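Local atomic coordinates of TRAP-type transporter, periplasmic component (Cupriavidus necator, PDB entry 4P8B), a protein that binds (S)-2-acetolactate and probably delivers it, as the periplasmic solute-binding component, to a TRAP-type transporter. Residues G49-D54 with V269-Q274; L55-Q58 with I64-K67. All coordinates share one frame; numbering follows the deposited sequence.

Both contacts use helix 44-59, on the same side of the chain's centre, and together they illustrate how one helix of a solute-binding protein is held from two directions. In contact 1 its middle packs against the later helix 258-279, more than 200 residues on; in contact 2 its last turn packs against residues 64-67, the approach to and start of strand 66-69, which follows almost at once. The centres lie 11 Å apart, and the two contacts meet directly: Asp270 CB is 3.9 Å from Leu55 CD1, and Ala53 CB is 4.1 Å from Ile66 CB. Both lie away from the acetolactate pocket, although Trp45, near the start of the same helix, belongs to it.

Contact 1: G49-D54 with V269-Q274; sequences GEIWAD and VDAGKQ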
loop_
_atom_site.group_PDB
_atom_site.type_symbol
_atom_site.label_atom_id
_atom_site.label_comp_id
_atom_site.label_asym_id
_atom_site.label_seq_id
_atom_site.Cartn_x
_atom_site.Cartn_y
_atom_site.Cartn_z
ATOM N N GLY A 49 8.587 -2.464 9.808
ATOM C CA GLY A 49 8.004 -2.668 11.122
ATOM C C GLY A 49 9.019 -3.188 12.130
ATOM O O GLY A 49 9.062 -2.748 13.287
ATOM N N GLU A 50 9.835 -4.141 11.688
ATOM C CA GLU A 50 10.885 -4.734 12.512
ATOM C C GLU A 50 11.896 -3.671 12.920
ATOM O O GLU A 50 12.305 -3.612 14.077
ATOM C CB GLU A 50 11.567 -5.821 11.694
ATOM C CG GLU A 50 12.559 -6.724 12.382
ATOM C CD GLU A 50 12.961 -7.866 11.442
ATOM O OE1 GLU A 50 13.792 -7.631 10.539
ATOM O OE2 GLU A 50 12.415 -8.984 11.571
ATOM N N ILE A 51 12.312 -2.836 11.975
ATOM C CA ILE A 51 13.283 -1.782 12.269
ATOM C C ILE A 51 12.697 -0.819 13.295
ATOM O O ILE A 51 13.377 -0.416 14.246
ATOM C CB ILE A 51 13.683 -1.017 10.989
ATOM C CG1 ILE A 51 14.473 -1.941 10.058
ATOM C CG2 ILE A 51 14.493 0.251 11.310
ATOM C CD1 ILE A 51 14.639 -1.430 8.625
ATOM N N TRP A 52 11.427 -0.467 13.136
ATOM C CA TRP A 52 10.781 0.438 14.073
ATOM C C TRP A 52 10.814 -0.172 15.468
ATOM O O TRP A 52 11.205 0.485 16.440
ATOM C CB TRP A 52 9.341 0.677 13.633
ATOM C CG TRP A 52 8.609 1.722 14.426
ATOM C CD1 TRP A 52 9.143 2.707 15.216
ATOM C CD2 TRP A 52 7.195 1.876 14.494
ATOM N NE1 TRP A 52 8.129 3.468 15.762
ATOM C CE2 TRP A 52 6.924 2.974 15.337
ATOM C CE3 TRP A 52 6.120 1.192 13.914
ATOM C CZ2 TRP A 52 5.629 3.403 15.605
ATOM C CZ3 TRP A 52 4.839 1.621 14.180
ATOM C CH2 TRP A 52 4.600 2.727 15.009
ATOM N N ALA A 53 10.394 -1.424 15.575
ATOM C CA ALA A 53 10.340 -2.091 16.872
ATOM C C ALA A 53 11.717 -2.162 17.511
ATOM O O ALA A 53 11.860 -1.876 18.712
ATOM C CB ALA A 53 9.751 -3.478 16.699
ATOM N N ASP A 54 12.734 -2.515 16.730
ATOM C CA ASP A 54 14.099 -2.648 17.245
ATOM C C ASP A 54 14.613 -1.291 17.709
ATOM O O ASP A 54 15.238 -1.185 18.771
ATOM C CB ASP A 54 15.063 -3.237 16.204
ATOM C CG ASP A 54 14.753 -4.682 15.840
ATOM O OD1 ASP A 54 13.947 -5.323 16.539
ATOM O OD2 ASP A 54 15.338 -5.182 14.852
ATOM N N VAL A 269 10.055 7.612 12.008
ATOM C CA VAL A 269 10.606 8.402 10.908
ATOM C C VAL A 269 11.844 7.733 10.306
ATOM O O VAL A 269 11.960 7.612 9.084
ATOM C CB VAL A 269 10.928 9.827 11.403
ATOM C CG1 VAL A 269 11.789 10.601 10.385
ATOM C CG2 VAL A 269 9.623 10.553 11.699
ATOM N N ASP A 270 12.747 7.266 11.169
ATOM C CA ASP A 270 13.957 6.564 10.732
ATOM C C ASP A 270 13.624 5.254 10.019
ATOM O O ASP A 270 14.173 4.943 8.953
ATOM C CB ASP A 270 14.880 6.269 11.920
ATOM C CG ASP A 270 15.470 7.519 12.528
ATOM O OD1 ASP A 270 15.372 8.590 11.895
ATOM O OD2 ASP A 270 16.031 7.430 13.651
ATOM N N ALA A 271 12.703 4.498 10.599
ATOM C CA ALA A 271 12.276 3.240 9.979
ATOM C C ALA A 271 11.613 3.470 8.626
ATOM O O ALA A 271 11.830 2.706 7.683
ATOM C CB ALA A 271 11.342 2.513 10.889
ATOM N N GLY A 272 10.792 4.512 8.528
ATOM C CA GLY A 272 10.091 4.810 7.295
ATOM C C GLY A 272 11.046 5.148 6.166
ATOM O O GLY A 272 10.874 4.674 5.037
ATOM N N LYS A 273 12.070 5.941 6.455
ATOM C CA LYS A 273 13.042 6.283 5.422
ATOM C C LYS A 273 13.782 5.047 4.952
ATOM O O LYS A 273 13.966 4.857 3.744
ATOM C CB LYS A 273 14.051 7.329 5.904
ATOM C CG LYS A 273 13.529 8.746 5.942
ATOM C CD LYS A 273 14.638 9.740 6.263
ATOM C CE LYS A 273 15.133 9.582 7.689
ATOM N NZ LYS A 273 15.779 10.833 8.175
ATOM N N GLN A 274 14.228 4.222 5.890
ATOM C CA GLN A 274 14.890 2.971 5.521
ATOM C C GLN A 274 13.963 2.091 4.712
ATOM O O GLN A 274 14.368 1.483 3.707
ATOM C CB GLN A 274 15.354 2.228 6.768
ATOM C CG GLN A 274 16.545 2.876 7.444
ATOM C CD GLN A 274 17.069 2.048 8.588
ATOM O OE1 GLN A 274 17.251 0.837 8.451
ATOM N NE2 GLN A 274 17.269 2.680 9.736
#
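A chi1 of -67° at Ile51 sets CG2 opposite the backbone N and CG1 next to it, so that the two branches meet Ala271 and Gln274 separately. CG2 settles on Ala271, 3.9 Å from its CB, while the CG1 branch carries CD1 out to Gln274, whose OE1 lies 3.5 Å from that methyl. The glutamine's aliphatic chain is extended beyond CG, and its side chain crosses that of Ile51 at a slant, bringing the amide group past both isoleucine methyls.

The backbones come nearest where Ala271 faces Trp52, their CA atoms 5.2 Å apart. A single methyl, Ala271 CB, fits against the turn of the opposite helix, 3.7 Å from the backbone N of Trp52 and 3.9 Å from its CB. With only a methyl at Ala271 in the interface, the axes of the two short segments, nearly antiparallel at 152°, can come within 8.4 Å. The indole runs on between helix 258-279, where it touches Ala267 and Ala268, and strands 33-36 and 93-97, and it meets Phe246 edge to face.

The pairing brings together segments 215 residues apart in sequence. Polar links between the same two helices lie beside it: the indole N-H to Val264 O, and a salt bridge from Asp270 OD2 to Arg59 NH1. Between the segments themselves the chemistry is van der Waals: methyls meet methyls, and the amide of the exposed Gln274 packs on the Ile51 methyls without hydrogen bonding to them, so the contact itself imposes little directionality.

Contact 2: L55-Q58 with I64-K67; sequences LVKQ and INIK
This contact belongs to a beta-alpha-beta unit, strand 33-36, helix 44-59 and strand 66-69, and lies where the end of the helix turns back into the second strand. Val56 is its apolar centre. Its CG1, anti to the backbone N (chi1 166°), is 3.6 Å from Ile64 CG2 and 3.7 Å from Ile64 CB. The same methyl also meets Ile66, whose CD1 reaches in to 3.9 Å from Val56 CG1, so one valine branch touches residues at alternate positions of the returning chain. Tyr33 on the adjacent strand touches both isoleucines, while Val56 also meets Val264 and Ala267 of helix 258-279.

The turn has its own polar fastening outside the two segments: Thr60 OG1 is hydrogen-bonded to both Val56 O and Ile64 N. Toward the solvent side, the aliphatic part of Lys57 runs alongside Asn65, both side chains pointing the same way. The carbonyl of Ile64 is buried with no hydrogen-bonding partner in the model; Lys57 packs against its oxygen, with CB 3.8 Å from Ile64 O and CA 3.5 Å away in a CA-H...O contact, 138° at the hydrogen.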
loop_
_atom_site.group_PDB
_atom_site.type_symbol
_atom_site.label_atom_id
_atom_site.label_comp_id
_atom_site.label_asym_id
_atom_site.label_seq_id
_atom_site.Cartn_x
_atom_site.Cartn_y
_atom_site.Cartn_z
ATOM N N LEU A 55 14.351 -0.232 16.951
ATOM C CA LEU A 55 14.865 1.074 17.343
ATOM C C LEU A 55 14.182 1.572 18.608
ATOM O O LEU A 55 14.820 2.191 19.462
ATOM C CB LEU A 55 14.664 2.090 16.225
ATOM C CG LEU A 55 15.535 1.934 14.980
ATOM C CD1 LEU A 55 15.160 2.998 13.944
ATOM C CD2 LEU A 55 17.025 2.028 15.301
ATOM N N VAL A 56 12.886 1.325 18.741
ATOM C CA VAL A 56 12.159 1.759 19.929
ATOM C C VAL A 56 12.690 1.070 21.169
ATOM O O VAL A 56 12.920 1.713 22.202
ATOM C CB VAL A 56 10.654 1.491 19.809
ATOM C CG1 VAL A 56 9.985 1.628 21.169
ATOM C CG2 VAL A 56 10.029 2.431 18.772
ATOM N N LYS A 57 12.907 -0.231 21.074
ATOM C CA LYS A 57 13.424 -0.981 22.204
ATOM C C LYS A 57 14.779 -0.427 22.586
ATOM O O LYS A 57 15.014 -0.111 23.757
ATOM C CB LYS A 57 13.525 -2.456 21.846
ATOM C CG LYS A 57 13.788 -3.330 23.064
ATOM C CD LYS A 57 13.537 -4.785 22.736
ATOM C CE LYS A 57 14.820 -5.471 22.322
ATOM N NZ LYS A 57 15.562 -5.935 23.526
ATOM N N GLN A 58 15.672 -0.316 21.614
ATOM C CA GLN A 58 17.022 0.184 21.831
ATOM C C GLN A 58 17.024 1.551 22.503
ATOM O O GLN A 58 17.731 1.755 23.486
ATOM C CB GLN A 58 17.762 0.258 20.494
ATOM C CG GLN A 58 19.200 0.751 20.596
ATOM C CD GLN A 58 19.988 0.538 19.311
ATOM O OE1 GLN A 58 19.447 0.082 18.302
ATOM N NE2 GLN A 58 21.275 0.875 19.345
ATOM N N ILE A 64 10.123 -0.018 26.206
ATOM C CA ILE A 64 9.009 -0.296 25.306
ATOM C C ILE A 64 9.369 -1.470 24.402
ATOM O O ILE A 64 10.255 -1.360 23.549
ATOM C CB ILE A 64 8.607 0.930 24.480
ATOM C CG1 ILE A 64 8.170 2.070 25.400
ATOM C CG2 ILE A 64 7.466 0.553 23.517
ATOM C CD1 ILE A 64 7.773 3.334 24.670
ATOM N N ASN A 65 8.675 -2.584 24.629
ATOM C CA ASN A 65 8.962 -3.872 24.010
ATOM C C ASN A 65 7.802 -4.247 23.117
ATOM O O ASN A 65 6.679 -4.418 23.576
ATOM C CB ASN A 65 9.143 -4.947 25.097
ATOM C CG ASN A 65 9.166 -6.341 24.534
ATOM O OD1 ASN A 65 8.432 -7.221 24.994
ATOM N ND2 ASN A 65 9.999 -6.556 23.520
ATOM N N ILE A 66 8.062 -4.327 21.817
ATOM C CA ILE A 66 7.000 -4.497 20.841
ATOM C C ILE A 66 7.118 -5.830 20.106
ATOM O O ILE A 66 8.188 -6.182 19.621
ATOM C CB ILE A 66 7.044 -3.376 19.806
ATOM C CG1 ILE A 66 6.913 -2.003 20.472
ATOM C CG2 ILE A 66 5.934 -3.568 18.756
ATOM C CD1 ILE A 66 7.479 -0.867 19.608
ATOM N N LYS A 67 6.013 -6.562 20.055
ATOM C CA LYS A 67 5.958 -7.817 19.334
ATOM C C LYS A 67 5.226 -7.591 18.014
ATOM O O LYS A 67 4.172 -6.950 17.984
ATOM C CB LYS A 67 5.238 -8.876 20.162
ATOM C CG LYS A 67 5.041 -10.196 19.416
ATOM C CD LYS A 67 4.516 -11.308 20.320
ATOM C CE LYS A 67 5.574 -11.782 21.302
ATOM N NZ LYS A 67 6.606 -12.633 20.653
#